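Local coordinates for protein MymaA.19257.a.B3 (Mycobacterium marinum, PDB 6Q10) that is of unknown function but, as the soluble LytR_C-family domain of a membrane-associated secreted mycobacterial protein, probably acts in the cell envelope, at residues T20-A25 with A83-A88; A25-T30 with A129-L134; L54-P59 with A89-V94; Q77-T82 with D111-T116. All blocks are in the same frame, centred on the assembly; numbering follows the deposited sequence.

Contact 1 (T20-A25 with A83-A88); sequences TDVTPA and AGQATA
Ala25 N donates to Ala86 O, and this bond ties loop 20-25 to the first turn of helix 85-94. The distance from Ala25 N to Ala86 O is 2.9 Å. The hydrogen points almost straight at the oxygen, with an N-H...O angle of 163°. The donor does not lie in the plane of the acceptor carbonyl. It sits above it, 65° out of the plane. Pro24 CA adds a CA-H...O contact of 3.5 Å to Ala86 O, so two successive loop residues approach one helix carbonyl.

The remaining contacts are van der Waals. Ala25 CB lies 4.0 Å from Ala86 CB and also touches the peptide between Ala86 and Thr87. Ala86 CB in turn meets the loop backbone, 3.3 Å from Thr23 O. Val22 has CG1 anti to its backbone N (chi1 174°). This branch rests on the helix backbone, 3.7 Å from Gln85 O, and is close to Ala86 CA as well. The Gln85 side chain is extended beyond CG and passes obliquely beside Val22. Its CG is 4.1 Å from Val22 CG1, and its amide NE2 lies near Val22 CG2.

The Pro24 ring packs on Ala90 and Leu93 further along the helix and on Ile147 of helix 144-153. Gly84 holds the N-cap position just before the helix. The arrangement is an irregular loop packed on the N-terminal turn of a sheet-covering helix in an alpha/beta domain, with small alanines letting the two backbones come close.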
loop_
_atom_site.group_PDB
_atom_site.type_symbol
_atom_site.label_atom_id
_atom_site.label_comp_id
_atom_site.label_asym_id
_atom_site.label_seq_id
_atom_site.Cartn_x
_atom_site.Cartn_y
_atom_site.Cartn_z
ATOM N N THR A 20 -7.369 -9.423 3.570
ATOM C CA THR A 20 -7.578 -10.177 2.340
ATOM C C THR A 20 -9.025 -10.121 1.876
ATOM O O THR A 20 -9.287 -10.215 0.671
ATOM C CB THR A 20 -7.137 -11.621 2.550
ATOM O OG1 THR A 20 -5.736 -11.624 2.794
ATOM C CG2 THR A 20 -7.437 -12.469 1.324
ATOM N N ASP A 21 -9.961 -9.896 2.787
ATOM C CA ASP A 21 -11.372 -9.834 2.419
ATOM C C ASP A 21 -11.818 -8.457 1.944
ATOM O O ASP A 21 -12.982 -8.316 1.554
ATOM C CB ASP A 21 -12.237 -10.271 3.601
ATOM C CG ASP A 21 -12.192 -11.774 3.825
ATOM O OD1 ASP A 21 -11.863 -12.512 2.868
ATOM O OD2 ASP A 21 -12.483 -12.217 4.956
ATOM N N VAL A 22 -10.944 -7.454 1.949
ATOM C CA VAL A 22 -11.311 -6.111 1.506
ATOM C C VAL A 22 -11.151 -6.010 -0.009
ATOM O O VAL A 22 -10.105 -6.364 -0.560
ATOM C CB VAL A 22 -10.459 -5.060 2.229
ATOM C CG1 VAL A 22 -10.750 -3.639 1.651
ATOM C CG2 VAL A 22 -10.701 -5.135 3.734
ATOM N N THR A 23 -12.186 -5.548 -0.690
ATOM C CA THR A 23 -12.071 -5.315 -2.125
ATOM C C THR A 23 -11.202 -4.090 -2.372
ATOM O O THR A 23 -11.515 -3.005 -1.847
ATOM C CB THR A 23 -13.438 -5.101 -2.751
ATOM O OG1 THR A 23 -14.234 -6.272 -2.526
ATOM C CG2 THR A 23 -13.292 -4.879 -4.230
ATOM N N PRO A 24 -10.103 -4.206 -3.125
ATOM C CA PRO A 24 -9.238 -3.039 -3.340
ATOM C C PRO A 24 -9.964 -1.971 -4.139
ATOM O O PRO A 24 -10.817 -2.253 -4.994
ATOM C CB PRO A 24 -8.037 -3.591 -4.111
ATOM C CG PRO A 24 -8.158 -5.092 -4.062
ATOM C CD PRO A 24 -9.553 -5.455 -3.683
ATOM N N ALA A 25 -9.590 -0.725 -3.841
ATOM C CA ALA A 25 -10.087 0.450 -4.536
ATOM C C ALA A 25 -9.643 0.488 -5.992
ATOM O O ALA A 25 -8.579 -0.008 -6.354
ATOM C CB ALA A 25 -9.559 1.716 -3.848
ATOM N N ALA A 83 -12.146 4.544 6.549
ATOM C CA ALA A 83 -12.577 5.035 5.241
ATOM C C ALA A 83 -11.570 4.745 4.144
ATOM O O ALA A 83 -11.929 4.775 2.961
ATOM C CB ALA A 83 -12.836 6.547 5.284
ATOM N N GLY A 84 -10.318 4.495 4.494
ATOM C CA GLY A 84 -9.304 4.291 3.495
ATOM C C GLY A 84 -8.941 2.838 3.305
ATOM O O GLY A 84 -7.944 2.557 2.630
ATOM N N GLN A 85 -9.728 1.912 3.859
ATOM C CA GLN A 85 -9.275 0.524 3.861
ATOM C C GLN A 85 -9.195 -0.056 2.451
ATOM O O GLN A 85 -8.309 -0.874 2.180
ATOM C CB GLN A 85 -10.153 -0.342 4.774
ATOM C CG GLN A 85 -11.566 -0.593 4.323
ATOM C CD GLN A 85 -12.292 -1.542 5.270
ATOM O OE1 GLN A 85 -11.844 -1.771 6.400
ATOM N NE2 GLN A 85 -13.402 -2.110 4.808
ATOM N N ALA A 86 -10.090 0.338 1.532
ATOM C CA ALA A 86 -9.979 -0.205 0.176
ATOM C C ALA A 86 -8.750 0.327 -0.542
ATOM O O ALA A 86 -8.119 -0.405 -1.312
ATOM C CB ALA A 86 -11.238 0.101 -0.640
ATOM N N THR A 87 -8.383 1.592 -0.307
ATOM C CA THR A 87 -7.132 2.075 -0.848
ATOM C C THR A 87 -5.957 1.313 -0.269
ATOM O O THR A 87 -5.033 0.927 -0.995
ATOM C CB THR A 87 -6.999 3.563 -0.573
ATOM O OG1 THR A 87 -8.007 4.242 -1.338
ATOM C CG2 THR A 87 -5.631 4.053 -0.999
ATOM N N ALA A 88 -5.979 1.078 1.038
ATOM C CA ALA A 88 -4.885 0.328 1.639
ATOM C C ALA A 88 -4.788 -1.071 1.037
ATOM O O ALA A 88 -3.686 -1.585 0.826
ATOM C CB ALA A 88 -5.082 0.246 3.152
#

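Contact 2 (A25-T30 with A129-L134); sequences AQLGET and AVLSSL
Leu131 is the first residue of 129-134 to meet the loop 25-30. Its CD2 touches Leu27 CD1 at 4.1 Å, and the two side chains cross at about a right angle. Ser133 comes close without bonding: its carbonyl O is near Gln26 OE1, and both atoms are acceptors.

Leu134 carries most of the contact. Its carbonyl O accepts from Leu27 N, with 2.9 Å between Leu134 O and Leu27 N and an N-H...O angle of 163°. A water takes a second place on this oxygen, 3.1 Å from Leu134 O. The same water accepts from Gly28 N at 2.8 Å, so it bridges the two backbones. The Gln26 chain is bent at chi2 (-63°), which turns CD back toward Leu134. The amide then lies against the Leu134 backbone, with Gln26 NE2 3.3 Å from Leu134 C, a packing contact. Leu134 CD1 reaches Ala25 O at 3.6 Å. Leu134 CB packs on Leu27 CG at 3.8 Å.

The site lies by the C-terminal part of helix 125-132. Leu134 also rests on Pro24 and Pro142, and Leu27 on Phe56. Val130 and Leu131 face helix 85-94, and Val130 also touches helix 144-153. From the loop, Ala25 and Thr30 pack on Thr87 of helix 85-94.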
loop_
_atom_site.group_PDB
_atom_site.type_symbol
_atom_site.label_atom_id
_atom_site.label_comp_id
_atom_site.label_asym_id
_atom_site.label_seq_id
_atom_site.Cartn_x
_atom_site.Cartn_y
_atom_site.Cartn_z
ATOM N N ALA A 25 -9.590 -0.725 -3.841
ATOM C CA ALA A 25 -10.087 0.450 -4.536
ATOM C C ALA A 25 -9.643 0.488 -5.992
ATOM O O ALA A 25 -8.579 -0.008 -6.354
ATOM C CB ALA A 25 -9.559 1.716 -3.848
ATOM N N GLN A 26 -10.445 1.144 -6.829
ATOM C CA GLN A 26 -9.941 1.591 -8.128
ATOM C C GLN A 26 -8.739 2.515 -7.936
ATOM O O GLN A 26 -8.772 3.443 -7.118
ATOM C CB GLN A 26 -11.039 2.321 -8.908
ATOM C CG GLN A 26 -12.276 1.468 -9.165
ATOM C CD GLN A 26 -12.016 0.240 -10.043
ATOM O OE1 GLN A 26 -12.189 -0.898 -9.605
ATOM N NE2 GLN A 26 -11.630 0.467 -11.285
ATOM N N LEU A 27 -7.678 2.273 -8.706
ATOM C CA LEU A 27 -6.430 2.991 -8.459
ATOM C C LEU A 27 -6.599 4.504 -8.631
ATOM O O LEU A 27 -5.931 5.286 -7.943
ATOM C CB LEU A 27 -5.338 2.473 -9.403
ATOM C CG LEU A 27 -5.153 0.954 -9.381
ATOM C CD1 LEU A 27 -3.993 0.590 -10.296
ATOM C CD2 LEU A 27 -4.943 0.450 -7.961
ATOM N N GLY A 28 -7.467 4.917 -9.541
ATOM C CA GLY A 28 -7.729 6.312 -9.803
ATOM C C GLY A 28 -8.650 6.970 -8.813
ATOM O O GLY A 28 -9.054 8.128 -9.015
ATOM N N GLU A 29 -8.989 6.262 -7.752
ATOM C CA GLU A 29 -9.862 6.748 -6.703
ATOM C C GLU A 29 -9.164 6.659 -5.359
ATOM O O GLU A 29 -9.808 6.461 -4.330
ATOM C CB GLU A 29 -11.172 5.965 -6.704
ATOM C CG GLU A 29 -12.010 6.338 -7.905
ATOM C CD GLU A 29 -13.294 5.544 -8.018
ATOM O OE1 GLU A 29 -13.555 4.670 -7.160
ATOM O OE2 GLU A 29 -14.026 5.754 -8.989
ATOM N N THR A 30 -7.836 6.771 -5.370
ATOM C CA THR A 30 -7.032 6.612 -4.169
ATOM C C THR A 30 -6.350 7.920 -3.801
ATOM O O THR A 30 -6.172 8.809 -4.631
ATOM C CB THR A 30 -5.953 5.520 -4.326
ATOM O OG1 THR A 30 -5.046 5.874 -5.381
ATOM C CG2 THR A 30 -6.563 4.128 -4.597
ATOM N N ALA A 129 -2.823 -8.986 -13.011
ATOM C CA ALA A 129 -4.215 -9.307 -13.308
ATOM C C ALA A 129 -5.157 -8.555 -12.387
ATOM O O ALA A 129 -6.150 -7.967 -12.837
ATOM C CB ALA A 129 -4.439 -10.816 -13.210
ATOM N N VAL A 130 -4.872 -8.554 -11.085
ATOM C CA VAL A 130 -5.751 -7.831 -10.168
ATOM C C VAL A 130 -5.724 -6.331 -10.476
ATOM O O VAL A 130 -6.775 -5.675 -10.518
ATOM C CB VAL A 130 -5.362 -8.119 -8.709
ATOM C CG1 VAL A 130 -6.241 -7.299 -7.731
ATOM C CG2 VAL A 130 -5.502 -9.608 -8.393
ATOM N N LEU A 131 -4.531 -5.755 -10.664
ATOM C CA LEU A 131 -4.456 -4.308 -10.928
ATOM C C LEU A 131 -5.254 -3.921 -12.174
ATOM O O LEU A 131 -5.876 -2.861 -12.204
ATOM C CB LEU A 131 -3.010 -3.835 -11.085
ATOM C CG LEU A 131 -2.123 -3.942 -9.851
ATOM C CD1 LEU A 131 -0.695 -3.594 -10.214
ATOM C CD2 LEU A 131 -2.647 -2.997 -8.757
ATOM N N SER A 132 -5.270 -4.777 -13.200
ATOM C CA SER A 132 -6.052 -4.466 -14.399
ATOM C C SER A 132 -7.545 -4.295 -14.090
ATOM O O SER A 132 -8.230 -3.511 -14.770
ATOM C CB SER A 132 -5.823 -5.546 -15.465
ATOM O OG SER A 132 -6.500 -6.754 -15.161
ATOM N N SER A 133 -8.071 -5.009 -13.090
ATOM C CA SER A 133 -9.466 -4.862 -12.677
ATOM C C SER A 133 -9.728 -3.603 -11.875
ATOM O O SER A 133 -10.892 -3.328 -11.549
ATOM C CB SER A 133 -9.910 -6.052 -11.833
ATOM O OG SER A 133 -9.677 -7.246 -12.519
ATOM N N LEU A 134 -8.680 -2.853 -11.529
ATOM C CA LEU A 134 -8.776 -1.631 -10.744
ATOM C C LEU A 134 -8.494 -0.405 -11.601
ATOM O O LEU A 134 -8.251 0.685 -11.077
ATOM C CB LEU A 134 -7.807 -1.709 -9.555
ATOM C CG LEU A 134 -7.951 -2.990 -8.724
ATOM C CD1 LEU A 134 -6.907 -2.973 -7.585
ATOM C CD2 LEU A 134 -9.351 -3.089 -8.144
HETATM O O HOH W 1 -8.759 3.695 -11.723
#

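Contact 3 (L54-P59 with A89-V94)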
loop_
_atom_site.group_PDB
_atom_site.type_symbol
_atom_site.label_atom_id
_atom_site.label_comp_id
_atom_site.label_asym_id
_atom_site.label_seq_id
_atom_site.Cartn_x
_atom_site.Cartn_y
_atom_site.Cartn_z
ATOM N N LEU A 54 1.549 2.915 -12.410
ATOM C CA LEU A 54 0.599 1.808 -12.349
ATOM C C LEU A 54 -0.846 2.261 -12.441
ATOM O O LEU A 54 -1.738 1.425 -12.618
ATOM C CB LEU A 54 0.768 1.016 -11.045
ATOM C CG LEU A 54 2.082 0.277 -10.852
ATOM C CD1 LEU A 54 2.111 -0.182 -9.425
ATOM C CD2 LEU A 54 2.207 -0.893 -11.822
ATOM N N GLY A 55 -1.115 3.549 -12.301
ATOM C CA GLY A 55 -2.473 4.031 -12.375
ATOM C C GLY A 55 -3.011 4.633 -11.100
ATOM O O GLY A 55 -4.163 5.081 -11.109
ATOM N N PHE A 56 -2.241 4.653 -10.003
ATOM C CA PHE A 56 -2.686 5.334 -8.788
ATOM C C PHE A 56 -2.708 6.833 -9.041
ATOM O O PHE A 56 -1.790 7.370 -9.648
ATOM C CB PHE A 56 -1.756 5.052 -7.607
ATOM C CG PHE A 56 -1.862 3.651 -7.039
ATOM C CD1 PHE A 56 -1.211 2.583 -7.662
ATOM C CD2 PHE A 56 -2.562 3.414 -5.856
ATOM C CE1 PHE A 56 -1.298 1.292 -7.112
ATOM C CE2 PHE A 56 -2.637 2.115 -5.326
ATOM C CZ PHE A 56 -1.990 1.082 -5.944
ATOM N N THR A 57 -3.760 7.504 -8.579
ATOM C CA THR A 57 -3.755 8.959 -8.576
ATOM C C THR A 57 -2.458 9.437 -7.958
ATOM O O THR A 57 -2.021 8.892 -6.947
ATOM C CB THR A 57 -4.950 9.478 -7.791
ATOM O OG1 THR A 57 -6.136 8.958 -8.399
ATOM C CG2 THR A 57 -4.985 10.995 -7.832
ATOM N N GLN A 58 -1.827 10.426 -8.596
ATOM C CA GLN A 58 -0.470 10.820 -8.237
ATOM C C GLN A 58 -0.251 10.844 -6.728
ATOM O O GLN A 58 -0.817 11.698 -6.033
ATOM C CB GLN A 58 -0.138 12.191 -8.813
ATOM C CG GLN A 58 1.138 12.807 -8.237
ATOM C CD GLN A 58 2.400 12.268 -8.879
ATOM O OE1 GLN A 58 2.818 12.749 -9.934
ATOM N NE2 GLN A 58 3.029 11.284 -8.238
ATOM N N PRO A 59 0.562 9.950 -6.193
ATOM C CA PRO A 59 0.814 9.973 -4.752
ATOM C C PRO A 59 1.763 11.094 -4.391
ATOM O O PRO A 59 2.502 11.621 -5.223
ATOM C CB PRO A 59 1.450 8.604 -4.471
ATOM C CG PRO A 59 1.010 7.766 -5.568
ATOM C CD PRO A 59 0.982 8.657 -6.770
ATOM N N ALA A 89 -5.937 -1.683 0.721
ATOM C CA ALA A 89 -5.916 -3.013 0.111
ATOM C C ALA A 89 -5.257 -2.964 -1.257
ATOM O O ALA A 89 -4.572 -3.915 -1.658
ATOM C CB ALA A 89 -7.338 -3.556 -0.006
ATOM N N ALA A 90 -5.510 -1.882 -2.014
ATOM C CA ALA A 90 -4.876 -1.717 -3.316
ATOM C C ALA A 90 -3.366 -1.539 -3.175
ATOM O O ALA A 90 -2.594 -2.167 -3.911
ATOM C CB ALA A 90 -5.497 -0.513 -4.058
ATOM N N VAL A 91 -2.934 -0.678 -2.243
ATOM C CA VAL A 91 -1.502 -0.511 -2.002
ATOM C C VAL A 91 -0.874 -1.834 -1.567
ATOM O O VAL A 91 0.251 -2.165 -1.963
ATOM C CB VAL A 91 -1.262 0.593 -0.958
ATOM C CG1 VAL A 91 0.234 0.748 -0.692
ATOM C CG2 VAL A 91 -1.847 1.920 -1.474
ATOM N N TRP A 92 -1.589 -2.611 -0.751
ATOM C CA TRP A 92 -1.014 -3.847 -0.226
ATOM C C TRP A 92 -0.727 -4.875 -1.314
ATOM O O TRP A 92 0.119 -5.750 -1.127
ATOM C CB TRP A 92 -1.986 -4.402 0.837
ATOM C CG TRP A 92 -1.461 -5.438 1.772
ATOM C CD1 TRP A 92 -0.229 -5.498 2.347
ATOM C CD2 TRP A 92 -2.200 -6.560 2.262
ATOM N NE1 TRP A 92 -0.164 -6.600 3.186
ATOM C CE2 TRP A 92 -1.359 -7.275 3.127
ATOM C CE3 TRP A 92 -3.489 -7.039 2.017
ATOM C CZ2 TRP A 92 -1.782 -8.448 3.772
ATOM C CZ3 TRP A 92 -3.904 -8.197 2.668
ATOM C CH2 TRP A 92 -3.053 -8.870 3.530
ATOM N N LEU A 93 -1.430 -4.792 -2.450
ATOM C CA LEU A 93 -1.121 -5.656 -3.581
ATOM C C LEU A 93 0.313 -5.478 -4.053
ATOM O O LEU A 93 0.977 -6.449 -4.426
ATOM C CB LEU A 93 -2.071 -5.340 -4.739
ATOM C CG LEU A 93 -3.515 -5.714 -4.467
ATOM C CD1 LEU A 93 -4.372 -5.087 -5.575
ATOM C CD2 LEU A 93 -3.710 -7.243 -4.441
ATOM N N VAL A 94 0.792 -4.226 -4.095
ATOM C CA VAL A 94 2.111 -3.951 -4.647
ATOM C C VAL A 94 3.153 -3.749 -3.550
ATOM O O VAL A 94 4.351 -3.697 -3.858
ATOM C CB VAL A 94 2.069 -2.755 -5.621
ATOM C CG1 VAL A 94 1.237 -3.146 -6.870
ATOM C CG2 VAL A 94 1.475 -1.497 -4.957
#
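Phe56 reaches Ala90 and Val91 with chi1 at -73°, which sets CG anti to its own carbonyl carbon and beside the backbone N. Val91 answers with CG1 anti to its backbone N (chi1 179°), which leaves CG2 beside that N and in contact with the ring.

The far end of the phenyl ring makes the contact. Phe56 CE2 lies 3.9 Å from Val91 CG2, and the two side chains cross at about a right angle. The same CE2 is 4.1 Å from Ala90 CB. Ala90 O comes to the ring edge, in its plane, 3.9 Å from Phe56 CZ. Val94 CG2 approaches CZ obliquely and more loosely. The other Val94 branch serves Leu54, with Val94 CG1 at 4.0 Å from Leu54 CD1. These two side chains slide past each other in opposite directions.

Leu54 and Phe56 flank Gly55, whose positive phi closes a Schellman motif after helix 43-54. The turn lets both side chains point at helix 85-94. Leu51 of helix 43-54 packs on both Phe56 and Val94, and Leu27 and Thr30 also touch the phenyl ring.

The contact between the segments is therefore almost wholly apolar and buried. It rests on shape and dispersion, with perhaps a slight electrostatic gain where the carbonyl of Ala90 meets the hydrogen-bearing ring edge.

Contact 4 (Q77-T82 with D111-T116); sequences QIRFGT and DLVLGT
Gln77 and Val113 form a hydrogen-bonded antiparallel pair. Gln77 N bonds to Val113 O at 2.9 Å, and Val113 N returns a bond of 2.8 Å to Gln77 O. Arg79 and Asp111 pair in the same way, through Arg79 N to Asp111 O and Asp111 N to Arg79 O. Between them Ile78 and Leu112 make a non-hydrogen-bonded pair, with Ile78 CG1 4.0 Å from Leu112 CD1.

On the face shared by Gln77, Arg79, Asp111 and Val113, Val113 CG2 sits over the centre of the Arg79 guanidinium, 3.5 Å from Arg79 CZ. Arg79 is extended from CG to NE, which brings NE alongside Val113, 3.6 Å from Val113 CG2.

The strands 76-80 and 110-114 lie inside the mixed sheet of this alpha/beta domain. Strand 99-102 flanks the first and strand 32-36 the second. Ile78 faces helix 85-94 and Leu112 faces helix 43-54, so helices cover that side.

Further interactions fix the polar face. Arg79 grips Gln77 OE1 side-on with two nitrogens, 2.9 Å from NE and 2.9 Å from NH2. OE1 lies in the guanidinium plane, so the grip limits rotation of the group. Gln77 NE2 is held in turn by Tyr67 OH. A water at the guanidinium edge accepts from Arg79 NH1 and donates to Asp111 OD2, 2.7 Å away. Arg79 NH1 has a salt bridge to Asp64. Asp111 has its own salt bridges, OD2 to Arg105 and OD1 to Arg33, which would favour its charged form.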
loop_
_atom_site.group_PDB
_atom_site.type_symbol
_atom_site.label_atom_id
_atom_site.label_comp_id
_atom_site.label_asym_id
_atom_site.label_seq_id
_atom_site.Cartn_x
_atom_site.Cartn_y
_atom_site.Cartn_z
ATOM N N GLN A 77 5.214 -0.015 6.254
ATOM C CA GLN A 77 3.884 -0.039 6.857
ATOM C C GLN A 77 2.893 0.573 5.892
ATOM O O GLN A 77 3.260 1.398 5.056
ATOM C CB GLN A 77 3.816 0.767 8.174
ATOM C CG GLN A 77 4.759 0.250 9.197
ATOM C CD GLN A 77 4.831 1.125 10.426
ATOM O OE1 GLN A 77 4.496 2.319 10.393
ATOM N NE2 GLN A 77 5.282 0.525 11.532
ATOM N N ILE A 78 1.633 0.167 6.002
ATOM C CA ILE A 78 0.540 0.874 5.350
ATOM C C ILE A 78 -0.387 1.356 6.451
ATOM O O ILE A 78 -0.885 0.543 7.239
ATOM C CB ILE A 78 -0.204 -0.011 4.344
ATOM C CG1 ILE A 78 0.761 -0.493 3.263
ATOM C CG2 ILE A 78 -1.356 0.779 3.678
ATOM C CD1 ILE A 78 0.148 -1.566 2.339
ATOM N N ARG A 79 -0.555 2.674 6.552
ATOM C CA ARG A 79 -1.321 3.295 7.633
ATOM C C ARG A 79 -2.571 3.933 7.041
ATOM O O ARG A 79 -2.496 4.621 6.014
ATOM C CB ARG A 79 -0.499 4.348 8.364
ATOM C CG ARG A 79 0.848 3.887 8.906
ATOM C CD ARG A 79 1.571 5.091 9.481
ATOM N NE ARG A 79 2.932 4.723 9.879
ATOM C CZ ARG A 79 3.941 5.574 9.967
ATOM N NH1 ARG A 79 3.758 6.863 9.692
ATOM N NH2 ARG A 79 5.154 5.135 10.327
ATOM N N PHE A 80 -3.714 3.707 7.680
ATOM C CA PHE A 80 -4.986 4.132 7.092
ATOM C C PHE A 80 -6.031 4.194 8.190
ATOM O O PHE A 80 -5.841 3.677 9.292
ATOM C CB PHE A 80 -5.445 3.153 5.999
ATOM C CG PHE A 80 -5.529 1.737 6.482
ATOM C CD1 PHE A 80 -6.730 1.194 6.894
ATOM C CD2 PHE A 80 -4.395 0.943 6.522
ATOM C CE1 PHE A 80 -6.801 -0.109 7.348
ATOM C CE2 PHE A 80 -4.464 -0.369 6.971
ATOM C CZ PHE A 80 -5.669 -0.885 7.394
ATOM N N GLY A 81 -7.150 4.834 7.869
ATOM C CA GLY A 81 -8.342 4.754 8.679
ATOM C C GLY A 81 -9.381 3.892 7.974
ATOM O O GLY A 81 -9.223 3.506 6.822
ATOM N N THR A 82 -10.502 3.682 8.666
ATOM C CA THR A 82 -11.500 2.776 8.123
ATOM C C THR A 82 -11.982 3.233 6.748
ATOM O O THR A 82 -12.187 2.401 5.848
ATOM C CB THR A 82 -12.653 2.647 9.105
ATOM O OG1 THR A 82 -12.142 2.109 10.335
ATOM C CG2 THR A 82 -13.710 1.712 8.539
ATOM N N ASP A 111 -1.122 6.112 4.021
ATOM C CA ASP A 111 0.321 6.312 3.972
ATOM C C ASP A 111 1.013 4.977 3.708
ATOM O O ASP A 111 0.833 4.036 4.480
ATOM C CB ASP A 111 0.830 6.899 5.284
ATOM C CG ASP A 111 0.170 8.237 5.642
ATOM O OD1 ASP A 111 -0.285 8.938 4.726
ATOM O OD2 ASP A 111 0.102 8.582 6.836
ATOM N N LEU A 112 1.825 4.914 2.642
ATOM C CA LEU A 112 2.744 3.808 2.393
ATOM C C LEU A 112 4.096 4.251 2.933
ATOM O O LEU A 112 4.686 5.209 2.425
ATOM C CB LEU A 112 2.830 3.481 0.904
ATOM C CG LEU A 112 3.942 2.499 0.560
ATOM C CD1 LEU A 112 3.756 1.138 1.265
ATOM C CD2 LEU A 112 3.956 2.345 -0.974
ATOM N N VAL A 113 4.538 3.617 4.025
ATOM C CA VAL A 113 5.746 4.007 4.736
ATOM C C VAL A 113 6.850 3.034 4.362
ATOM O O VAL A 113 6.723 1.829 4.609
ATOM C CB VAL A 113 5.515 4.012 6.252
ATOM C CG1 VAL A 113 6.746 4.630 6.958
ATOM C CG2 VAL A 113 4.248 4.814 6.563
ATOM N N LEU A 114 7.908 3.539 3.745
ATOM C CA LEU A 114 9.000 2.693 3.266
ATOM C C LEU A 114 9.989 2.488 4.393
ATOM O O LEU A 114 10.562 3.453 4.902
ATOM C CB LEU A 114 9.711 3.338 2.083
ATOM C CG LEU A 114 8.691 3.729 1.006
ATOM C CD1 LEU A 114 9.511 4.321 -0.145
ATOM C CD2 LEU A 114 7.828 2.568 0.546
ATOM N N GLY A 115 10.217 1.225 4.760
ATOM C CA GLY A 115 11.245 0.908 5.718
ATOM C C GLY A 115 12.599 0.663 5.057
ATOM O O GLY A 115 12.759 0.699 3.836
ATOM N N THR A 116 13.593 0.418 5.913
ATOM C CA THR A 116 14.972 0.279 5.436
ATOM C C THR A 116 15.108 -0.848 4.432
ATOM O O THR A 116 16.008 -0.820 3.584
ATOM C CB THR A 116 15.927 0.025 6.600
ATOM O OG1 THR A 116 15.528 -1.172 7.289
ATOM C CG2 THR A 116 15.926 1.191 7.555
HETATM O O HOH W 2 1.474 8.491 9.103
#

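From the N terminus, 20-25 follows helix 16-20 and meets 83-88, closing the loop of contact 1. The next loop residues, 25-30, start contact 2, which closes far later at 129-134. Ala25 belongs to both, and the two contacts cross. Contact 3 closes the chain from 54-59, after helix 43-54, round to helix 85-94. Contact 4 closes strand 76-80 onto strand 110-114. Both fall within the span of contact 2. Contact 1 crosses contacts 3 and 4, which also cross each other. Helix 85-94 carries contacts 1 and 3, and contact 4 packs against it through Ile78 on Ala88 and Trp92. Contact 2 touches contact 3 through Leu27.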